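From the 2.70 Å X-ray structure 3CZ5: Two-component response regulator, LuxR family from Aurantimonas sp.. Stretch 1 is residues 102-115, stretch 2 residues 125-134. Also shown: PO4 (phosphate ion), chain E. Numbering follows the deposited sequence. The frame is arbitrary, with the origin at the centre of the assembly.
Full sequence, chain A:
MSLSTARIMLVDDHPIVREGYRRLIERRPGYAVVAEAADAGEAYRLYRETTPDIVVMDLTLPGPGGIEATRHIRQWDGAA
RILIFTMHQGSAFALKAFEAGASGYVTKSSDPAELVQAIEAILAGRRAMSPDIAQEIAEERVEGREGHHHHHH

Stretch 1, residues 102-115: ASGYVTKSSDPAEL
Stretch 2, residues 125-134: GRRAMSPDIA

A short parallel pairing of strands often ends where backbone partners run out and side chains take over the hydrogen bonding; residues 102-115 and 125-134 of this response regulator illustrate the principle. The register sets G104 beside A128 (CA to CA 4.1 Å) and Y105 beside M129 (CA to CA 5.2 Å), both strands extended, with phi/psi of -143/112 at Y105 and -109/135 at A128. A128 uses both of its backbone polar groups: A128 N donates to S103 O at 3.0 Å, and A128 O accepts from Y105 N at 2.6 Å, a length to be read cautiously because A128 O is crowded in the model. The CB atoms of Y105 and M129 lie on the same face of the sheet, opposite that of A128.

One step on, Y105 O and S130 N stand 3.6 Å apart, while M129 CA approaches Y105 O at 3.5 Å in a CA-H...O contact. The next amide is met by a side chain: T107 N donates to S130 OG at 3.2 Å. S130, chi1 p, occupies the N-cap position without capping through its side chain; its OG instead donates to D132 OD2 at 2.9 Å, so the hydroxyl both accepts and donates.

From the first turn of its helix, D132, chi1 p, faces two hydroxyls of the other stretch, those of T107 and S110. T107 OG1 (chi1 p) lies 2.7 Å from D132 OD1, and S110 OG (chi1 m) lies 2.8 Å from D132 OD2. These two hydroxyls also share a very short hydrogen bond, T107 OG1 to S110 OG at 2.4 Å, whose proton the geometry does not assign. A type I turn from T107 to S110 brings them together, closed by S110 N donating to T107 O at 2.9 Å. Beside this polar cluster, I133 CD1 meets the edge of the Y105 ring (chi1 t, chi2 108°), 3.3 Å from Y105 CE2.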

# COMPACT_ATOMS: atom_id res chain seq x y z
N ALA A 102 -1.09 2.55 8.10
CA ALA A 102 -0.43 2.40 6.83
C ALA A 102 0.92 3.02 6.93
O ALA A 102 1.09 4.07 7.50
CB ALA A 102 -1.21 3.06 5.75
N SER A 103 1.94 2.43 6.34
CA SER A 103 3.23 3.05 6.40
C SER A 103 3.56 3.79 5.14
O SER A 103 4.61 4.30 4.97
CB SER A 103 4.30 2.01 6.65
OG SER A 103 3.73 0.86 7.16
N GLY A 104 2.63 3.83 4.23
CA GLY A 104 2.95 4.48 2.94
C GLY A 104 1.67 4.87 2.22
O GLY A 104 0.66 4.21 2.34
N TYR A 105 1.64 5.96 1.47
CA TYR A 105 0.41 6.21 0.72
C TYR A 105 0.89 6.78 -0.56
O TYR A 105 1.49 7.87 -0.55
CB TYR A 105 -0.44 7.21 1.44
CG TYR A 105 -1.73 7.46 0.83
CD1 TYR A 105 -2.90 7.00 1.41
CD2 TYR A 105 -1.81 8.13 -0.34
CE1 TYR A 105 -4.12 7.23 0.82
CE2 TYR A 105 -3.04 8.37 -0.95
CZ TYR A 105 -4.18 7.93 -0.37
OH TYR A 105 -5.38 8.23 -1.02
N VAL A 106 0.71 6.01 -1.65
CA VAL A 106 1.29 6.38 -2.95
C VAL A 106 0.20 6.53 -4.01
O VAL A 106 -0.78 5.82 -3.93
CB VAL A 106 2.26 5.34 -3.37
CG1 VAL A 106 2.36 5.32 -4.84
CG2 VAL A 106 3.64 5.64 -2.73
N THR A 107 0.31 7.46 -4.96
CA THR A 107 -0.76 7.61 -5.93
C THR A 107 -0.45 6.97 -7.29
O THR A 107 0.65 7.01 -7.79
CB THR A 107 -1.22 9.04 -6.16
OG1 THR A 107 -0.18 9.80 -6.80
CG2 THR A 107 -1.60 9.62 -4.86
N LYS A 108 -1.47 6.37 -7.88
CA LYS A 108 -1.33 5.59 -9.07
C LYS A 108 -1.00 6.41 -10.31
O LYS A 108 -0.56 5.84 -11.30
CB LYS A 108 -2.59 4.79 -9.29
CG LYS A 108 -2.59 3.53 -8.48
CD LYS A 108 -3.81 2.65 -8.72
CE LYS A 108 -3.48 1.30 -8.17
NZ LYS A 108 -4.67 0.74 -7.61
N SER A 109 -1.20 7.72 -10.28
CA SER A 109 -0.76 8.51 -11.40
C SER A 109 0.52 9.23 -11.07
O SER A 109 0.81 10.25 -11.70
CB SER A 109 -1.80 9.54 -11.79
OG SER A 109 -2.43 10.10 -10.63
N SER A 110 1.27 8.72 -10.10
CA SER A 110 2.57 9.33 -9.85
C SER A 110 3.51 8.69 -10.83
O SER A 110 3.09 7.85 -11.61
CB SER A 110 3.06 9.10 -8.42
OG SER A 110 2.12 9.58 -7.44
N ASP A 111 4.78 9.05 -10.85
CA ASP A 111 5.59 8.37 -11.84
C ASP A 111 5.58 6.87 -11.49
O ASP A 111 5.81 6.51 -10.36
CB ASP A 111 7.01 8.92 -11.90
CG ASP A 111 7.82 8.23 -13.01
OD1 ASP A 111 8.27 8.96 -13.93
OD2 ASP A 111 7.97 6.96 -12.98
N PRO A 112 5.32 5.98 -12.46
CA PRO A 112 5.38 4.55 -12.12
C PRO A 112 6.44 4.10 -11.06
O PRO A 112 6.06 3.32 -10.15
CB PRO A 112 5.63 3.90 -13.49
CG PRO A 112 5.27 4.98 -14.54
CD PRO A 112 4.72 6.16 -13.79
N ALA A 113 7.70 4.58 -11.20
CA ALA A 113 8.84 4.25 -10.31
C ALA A 113 8.43 4.30 -8.84
O ALA A 113 8.87 3.49 -8.03
CB ALA A 113 9.98 5.17 -10.52
N GLU A 114 7.55 5.24 -8.53
CA GLU A 114 7.10 5.50 -7.18
C GLU A 114 6.81 4.25 -6.34
O GLU A 114 7.24 4.08 -5.14
CB GLU A 114 5.85 6.35 -7.25
CG GLU A 114 6.22 7.76 -7.48
CD GLU A 114 7.08 8.30 -6.36
OE1 GLU A 114 7.15 7.65 -5.24
OE2 GLU A 114 7.64 9.41 -6.61
N LEU A 115 6.05 3.38 -6.98
CA LEU A 115 5.61 2.19 -6.38
C LEU A 115 6.84 1.46 -5.80
O LEU A 115 6.93 1.23 -4.59
CB LEU A 115 4.89 1.38 -7.45
CG LEU A 115 4.44 0.11 -6.81
CD1 LEU A 115 3.81 0.44 -5.43
CD2 LEU A 115 3.48 -0.64 -7.67
N GLY A 125 12.35 0.83 6.43
CA GLY A 125 11.85 1.25 7.71
C GLY A 125 11.33 2.67 7.71
O GLY A 125 11.05 3.17 8.78
N ARG A 126 11.20 3.32 6.54
CA ARG A 126 10.66 4.69 6.51
C ARG A 126 9.23 4.73 5.99
O ARG A 126 8.67 3.72 5.52
CB ARG A 126 11.53 5.64 5.71
CG ARG A 126 13.04 5.34 5.89
CD ARG A 126 13.95 6.24 5.09
NE ARG A 126 13.64 6.32 3.66
CZ ARG A 126 14.38 5.74 2.69
NH1 ARG A 126 15.46 5.02 3.02
NH2 ARG A 126 14.04 5.87 1.40
N ARG A 127 8.64 5.90 6.10
CA ARG A 127 7.26 6.11 5.69
C ARG A 127 7.19 6.66 4.26
O ARG A 127 7.87 7.63 3.93
CB ARG A 127 6.64 7.07 6.69
CG ARG A 127 5.17 6.92 6.91
CD ARG A 127 4.60 8.15 7.55
NE ARG A 127 5.33 8.49 8.77
CZ ARG A 127 5.20 7.83 9.91
NH1 ARG A 127 4.37 6.78 9.98
NH2 ARG A 127 5.90 8.22 10.98
N ALA A 128 6.38 6.06 3.39
CA ALA A 128 6.48 6.40 1.98
C ALA A 128 5.26 7.19 1.52
O ALA A 128 4.11 6.84 1.84
CB ALA A 128 6.72 5.19 1.12
N MET A 129 5.57 8.25 0.76
CA MET A 129 4.63 9.27 0.29
C MET A 129 5.05 9.69 -1.11
O MET A 129 6.09 10.31 -1.29
CB MET A 129 4.69 10.51 1.20
CG MET A 129 3.42 10.79 1.95
SD MET A 129 3.56 12.07 3.19
CE MET A 129 4.98 11.42 4.00
N SER A 130 4.28 9.42 -2.14
CA SER A 130 4.63 10.13 -3.34
C SER A 130 4.59 11.71 -3.14
O SER A 130 3.97 12.26 -2.20
CB SER A 130 3.81 9.63 -4.52
OG SER A 130 2.46 9.74 -4.22
N PRO A 131 5.33 12.43 -4.03
CA PRO A 131 5.41 13.87 -4.12
C PRO A 131 4.06 14.54 -4.07
O PRO A 131 3.83 15.45 -3.30
CB PRO A 131 5.99 14.07 -5.50
CG PRO A 131 6.18 12.77 -6.07
CD PRO A 131 6.28 11.83 -4.97
N ASP A 132 3.15 14.10 -4.91
CA ASP A 132 1.91 14.84 -5.00
C ASP A 132 1.19 14.88 -3.66
O ASP A 132 0.60 15.89 -3.29
CB ASP A 132 1.03 14.26 -6.08
CG ASP A 132 0.89 12.77 -5.95
OD1 ASP A 132 -0.25 12.39 -5.91
OD2 ASP A 132 1.84 11.93 -5.94
N ILE A 133 1.29 13.82 -2.88
CA ILE A 133 0.59 13.84 -1.60
C ILE A 133 1.37 14.56 -0.50
O ILE A 133 0.79 15.28 0.34
CB ILE A 133 0.23 12.44 -1.18
CG1 ILE A 133 -1.19 12.11 -1.67
CG2 ILE A 133 0.36 12.25 0.33
CD1 ILE A 133 -1.19 10.75 -2.19
N ALA A 134 2.68 14.38 -0.52
CA ALA A 134 3.55 15.15 0.38
C ALA A 134 3.26 16.62 0.20
O ALA A 134 3.17 17.37 1.16
CB ALA A 134 4.98 14.89 0.05
P PO4 E . -8.06 2.60 -6.04
O1 PO4 E . -8.76 3.75 -6.66
O2 PO4 E . -6.85 2.07 -6.78
O3 PO4 E . -7.70 2.90 -4.62
O4 PO4 E . -9.27 1.69 -6.05